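Local coordinates for protein putative phosphatase (PDB 3KYA) that is a putative phosphatase that binds zinc ions and joins an IPT/TIG-type domain to what is probably a six-bladed beta-propeller, at residues T185-S190 against A210-G215; P221-I226 against K247-A252. All blocks are in the same frame, centred on the assembly; numbering follows the deposited sequence.

Contact 1: residues T185-S190 against A210-G215; sequences TNRIRS and AIDYDG. With EDO (1,2-ethanediol), chain B.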
# COMPACT_ATOMS: atom_id res chain seq x y z
N THR A 185 16.11 38.92 16.82
CA THR A 185 16.89 37.86 16.22
C THR A 185 16.44 37.62 14.78
O THR A 185 15.36 38.07 14.38
CB THR A 185 16.70 36.53 16.99
OG1 THR A 185 17.47 35.50 16.37
CG2 THR A 185 15.25 36.12 17.00
N ASN A 186 17.29 36.92 14.03
CA ASN A 186 16.95 36.54 12.65
C ASN A 186 16.48 35.07 12.58
O ASN A 186 16.26 34.53 11.49
CB ASN A 186 18.11 36.85 11.68
CG ASN A 186 19.38 36.06 11.97
OD1 ASN A 186 19.39 35.10 12.73
ND2 ASN A 186 20.47 36.48 11.35
N ARG A 187 16.32 34.45 13.75
CA ARG A 187 15.86 33.06 13.83
C ARG A 187 14.33 33.03 13.90
O ARG A 187 13.74 32.88 14.97
CB ARG A 187 16.46 32.36 15.06
CG ARG A 187 17.99 32.33 15.09
CD ARG A 187 18.47 31.24 16.03
NE ARG A 187 18.08 29.94 15.49
CZ ARG A 187 18.09 28.80 16.17
NH1 ARG A 187 18.46 28.76 17.43
NH2 ARG A 187 17.70 27.68 15.57
N ILE A 188 13.68 33.17 12.74
CA ILE A 188 12.22 33.17 12.63
C ILE A 188 11.79 31.72 12.34
O ILE A 188 12.31 31.10 11.41
CB ILE A 188 11.73 34.15 11.54
CG1 ILE A 188 12.47 35.49 11.62
CG2 ILE A 188 10.19 34.33 11.61
CD1 ILE A 188 12.39 36.23 12.98
N ARG A 189 10.87 31.19 13.14
CA ARG A 189 10.53 29.77 13.10
C ARG A 189 9.17 29.35 12.51
O ARG A 189 9.04 28.25 11.98
CB ARG A 189 10.63 29.20 14.52
CG ARG A 189 12.02 29.33 15.18
CD ARG A 189 13.14 28.63 14.40
NE ARG A 189 12.81 27.25 14.05
CZ ARG A 189 13.31 26.14 14.60
NH1 ARG A 189 14.22 26.18 15.57
NH2 ARG A 189 12.92 24.95 14.15
N SER A 190 8.15 30.20 12.60
CA SER A 190 6.83 29.82 12.09
C SER A 190 5.89 30.99 11.92
O SER A 190 6.03 32.03 12.56
CB SER A 190 6.14 28.78 12.99
OG SER A 190 5.78 29.31 14.25
N ALA A 210 6.48 32.99 15.47
CA ALA A 210 7.35 32.40 16.50
C ALA A 210 8.83 32.61 16.15
O ALA A 210 9.23 32.46 14.99
CB ALA A 210 7.03 30.87 16.68
N ILE A 211 9.64 32.95 17.16
CA ILE A 211 11.07 33.17 16.97
C ILE A 211 11.85 32.35 18.02
O ILE A 211 11.31 32.02 19.06
CB ILE A 211 11.46 34.66 17.06
CG1 ILE A 211 11.29 35.21 18.49
CG2 ILE A 211 10.65 35.48 16.04
CD1 ILE A 211 11.87 36.58 18.68
N ASP A 212 13.12 32.06 17.72
CA ASP A 212 13.99 31.18 18.54
C ASP A 212 15.09 32.03 19.17
O ASP A 212 16.09 32.36 18.52
CB ASP A 212 14.58 30.09 17.64
CG ASP A 212 15.08 28.86 18.41
OD1 ASP A 212 15.46 28.99 19.59
OD2 ASP A 212 15.07 27.76 17.80
N TYR A 213 14.91 32.39 20.44
CA TYR A 213 15.80 33.34 21.08
C TYR A 213 15.97 33.05 22.57
O TYR A 213 15.06 32.53 23.22
CB TYR A 213 15.19 34.74 20.86
CG TYR A 213 15.92 35.92 21.47
CD1 TYR A 213 17.16 36.32 20.99
CD2 TYR A 213 15.33 36.69 22.47
CE1 TYR A 213 17.83 37.42 21.53
CE2 TYR A 213 15.99 37.78 23.02
CZ TYR A 213 17.23 38.14 22.54
OH TYR A 213 17.88 39.23 23.09
N ASP A 214 17.16 33.37 23.10
CA ASP A 214 17.47 33.18 24.52
C ASP A 214 18.43 34.27 25.06
O ASP A 214 19.13 34.05 26.06
CB ASP A 214 18.07 31.79 24.77
CG ASP A 214 19.42 31.60 24.12
OD1 ASP A 214 19.97 32.58 23.57
OD2 ASP A 214 19.95 30.47 24.16
N GLY A 215 18.45 35.44 24.41
CA GLY A 215 19.34 36.54 24.80
C GLY A 215 19.00 37.23 26.11
O GLY A 215 19.80 38.03 26.62
C1 EDO B . 17.07 25.17 19.16
O1 EDO B . 16.90 26.00 17.99
C2 EDO B . 16.99 26.03 20.42
O2 EDO B . 15.63 26.37 20.72
O HOH W 1 18.29 33.80 18.54

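Contact 2: residues P221-I226 against K247-A252; sequences PSVYII and KQCNGA. With EDO (1,2-ethanediol), chain B.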
# COMPACT_ATOMS: atom_id res chain seq x y z
N PRO A 221 11.76 36.81 24.35
CA PRO A 221 10.63 36.71 23.43
C PRO A 221 10.50 35.38 22.69
O PRO A 221 11.51 34.77 22.31
CB PRO A 221 10.92 37.84 22.44
CG PRO A 221 11.50 38.90 23.32
CD PRO A 221 12.34 38.17 24.34
N SER A 222 9.26 34.93 22.54
CA SER A 222 8.92 33.69 21.85
C SER A 222 7.96 33.90 20.69
O SER A 222 8.18 33.35 19.62
CB SER A 222 8.30 32.70 22.82
OG SER A 222 9.23 32.34 23.82
N VAL A 223 6.88 34.66 20.92
CA VAL A 223 5.84 34.86 19.91
C VAL A 223 5.37 36.32 19.80
O VAL A 223 5.08 36.99 20.80
CB VAL A 223 4.58 33.99 20.20
CG1 VAL A 223 3.60 34.04 19.02
CG2 VAL A 223 4.96 32.52 20.57
N TYR A 224 5.29 36.80 18.56
CA TYR A 224 4.78 38.13 18.25
C TYR A 224 3.49 38.02 17.46
O TYR A 224 3.22 36.99 16.82
CB TYR A 224 5.81 38.94 17.44
CG TYR A 224 7.05 39.35 18.21
CD1 TYR A 224 8.11 38.47 18.37
CD2 TYR A 224 7.15 40.61 18.78
CE1 TYR A 224 9.26 38.84 19.08
CE2 TYR A 224 8.30 40.98 19.50
CZ TYR A 224 9.34 40.09 19.64
OH TYR A 224 10.47 40.45 20.35
N ILE A 225 2.71 39.10 17.48
CA ILE A 225 1.46 39.19 16.73
C ILE A 225 1.50 40.46 15.88
O ILE A 225 1.80 41.55 16.38
CB ILE A 225 0.24 39.11 17.68
CG1 ILE A 225 -1.03 38.82 16.90
CG2 ILE A 225 0.09 40.40 18.56
CD1 ILE A 225 -2.21 38.37 17.76
N ILE A 226 1.21 40.31 14.58
CA ILE A 226 1.27 41.40 13.59
C ILE A 226 -0.11 41.66 12.99
O ILE A 226 -0.70 40.77 12.39
CB ILE A 226 2.25 41.08 12.45
CG1 ILE A 226 3.62 40.72 13.01
CG2 ILE A 226 2.35 42.26 11.47
CD1 ILE A 226 4.64 40.29 11.96
N LYS A 247 11.55 31.39 26.21
CA LYS A 247 12.84 31.23 25.53
C LYS A 247 12.82 30.02 24.62
O LYS A 247 12.01 29.10 24.80
CB LYS A 247 14.03 31.06 26.50
CG LYS A 247 13.97 29.83 27.39
CD LYS A 247 15.22 29.72 28.26
CE LYS A 247 15.10 28.58 29.23
NZ LYS A 247 16.31 28.42 30.09
N GLN A 248 13.71 30.02 23.64
CA GLN A 248 13.93 28.87 22.76
C GLN A 248 12.67 28.26 22.13
O GLN A 248 12.49 27.03 22.10
CB GLN A 248 14.68 27.79 23.57
CG GLN A 248 16.01 28.29 24.11
CD GLN A 248 16.72 27.24 24.92
OE1 GLN A 248 16.19 26.73 25.90
NE2 GLN A 248 17.93 26.91 24.52
N CYS A 249 11.79 29.12 21.64
CA CYS A 249 10.58 28.66 20.96
C CYS A 249 10.94 28.17 19.55
O CYS A 249 11.76 28.78 18.87
CB CYS A 249 9.56 29.78 20.90
SG CYS A 249 7.97 29.29 20.23
N ASN A 250 10.32 27.07 19.12
CA ASN A 250 10.58 26.51 17.79
C ASN A 250 9.34 26.61 16.88
O ASN A 250 9.39 26.19 15.73
CB ASN A 250 11.01 25.05 17.87
CG ASN A 250 12.10 24.80 18.92
OD1 ASN A 250 11.97 23.88 19.73
ND2 ASN A 250 13.15 25.63 18.93
N GLY A 251 8.22 27.11 17.40
CA GLY A 251 7.00 27.23 16.61
C GLY A 251 5.77 27.50 17.44
O GLY A 251 5.75 27.22 18.65
N ALA A 252 4.75 28.05 16.78
CA ALA A 252 3.46 28.35 17.39
C ALA A 252 2.35 27.99 16.40
O ALA A 252 2.45 28.32 15.21
CB ALA A 252 3.37 29.82 17.81
C1 EDO B . 17.07 25.17 19.16
O1 EDO B . 16.90 26.00 17.99
C2 EDO B . 16.99 26.03 20.42
O2 EDO B . 15.63 26.37 20.72
O HOH W 2 12.10 32.10 21.65
O HOH W 3 9.18 29.52 24.39

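Contact 1: residues T185-S190 against A210-G215
A classic beta bulge, with Arg189 and Ser190 both facing Ala210, marks the join between the edge strand 188-193 of a propeller-like blade and its neighbour 206-211. Arg189 N donates to Ala210 O at 2.8 Å, Ser190 N adds a weak bond to the same oxygen, and Ala210 N returns one to Ser190 O. Beyond the bulge Ile188 and Ile211 form a non-hydrogen-bonded pair, Ile188 CD1 resting 3.6 Å from Ile211 CG2, and Asp212 N reaches Arg187 O at 2.9 Å. Thr185 holds the approach to the strand in an ST turn; its OG1, anti to the backbone N (chi1 180°), accepts from Arg187 N and shares a water with Asp212 O.

The charged end is built on Asp212, which runs alongside both arginines. Arg189 NH1 donates to the anti lone pair of OD2 at 2.9 Å, while its CG packs 3.6 Å from Asp212 CB. Arg187 stacks instead: OD2 lies over one face of its guanidinium, the two planes 20° apart, so NH2 attracts it by charge alone at 3.4 Å. A 1,2-ethanediol, probably from the crystallisation liquor, bridges Arg187 NH2 and the carboxylate. Asp159 pairs with Arg187 NE, and Glu312 also takes Arg189 NH1. An alanine at Arg189 would probably leave Asp212 OD2 and Glu312 without this shared partner and open a gap beside Asp212 CB. Two guanidiniums against one buried carboxylate would probably favour the ionised form of Asp212, while Asp159 and Glu312 offset the positive charge.

Contact 2: residues P221-I226 against K247-A252
The backbones of Ser222 and Cys249 approach to 5.4 Å between CA atoms, yet 247-252 makes no strand pairing with 220-227; it runs from the end of strand 240-246 to the start of strand 252-254. It thus links two successive four-stranded sheets, consistent with adjacent blades of a beta-propeller. On the strand, Ser222 and Val223 form a classic beta bulge facing Ala244. Side chains and water make the contact. Ser222 CB lies 3.7 Å from Cys249 CB, and Ser222 OG, anti to the carbonyl carbon (chi1 -64°), accepts from Tyr246 N and donates to a water 2.9 Å away. That water in turn donates a hydrogen bond to Lys247 O. A second water accepts from Cys249 N at 3.0 Å and also lies within bonding distance of Pro221 O.

Deeper in, the contact turns apolar. Val223 CG2 meets Ala252 CB at 4.2 Å and Cys249 SG at 4.4 Å, a loose fit completed by Phe263 of the following sheet, which touches both Val223 and Ala252. Cys249 SG stands anti to its backbone N (chi1 -175°) and accepts a long bond of 3.6 Å from Gly251 N, spanning the turn between them.

Tyr246 N and a water serve the hydroxyl of Ser222, while Cys249 CB, Val223 and Ala252 supply the apolar contacts. The strand is therefore joined to the connection by water-mediated polarity and modest van der Waals packing.

How the contacts relate
Following the chain, contact 1 closes the hairpin made by strands 188-193 and 206-211, and contact 2 then closes a second excursion, through strands 220-227 and 240-246, before the chain enters the sheet beginning at 252-254. The two loops come in series, neither enclosing nor crossing the other. They are nonetheless knit together: Ile211 N and Ser222 O, 2.9 Å apart, probably hydrogen-bond as the middle strands of one four-stranded sheet, while Tyr213 O and Gln248 N probably join the outgoing connection to the segment after strand 206-211. The ethanediol also touches both contacts, held by Asp212 and Asn250, at the junction between successive sheets.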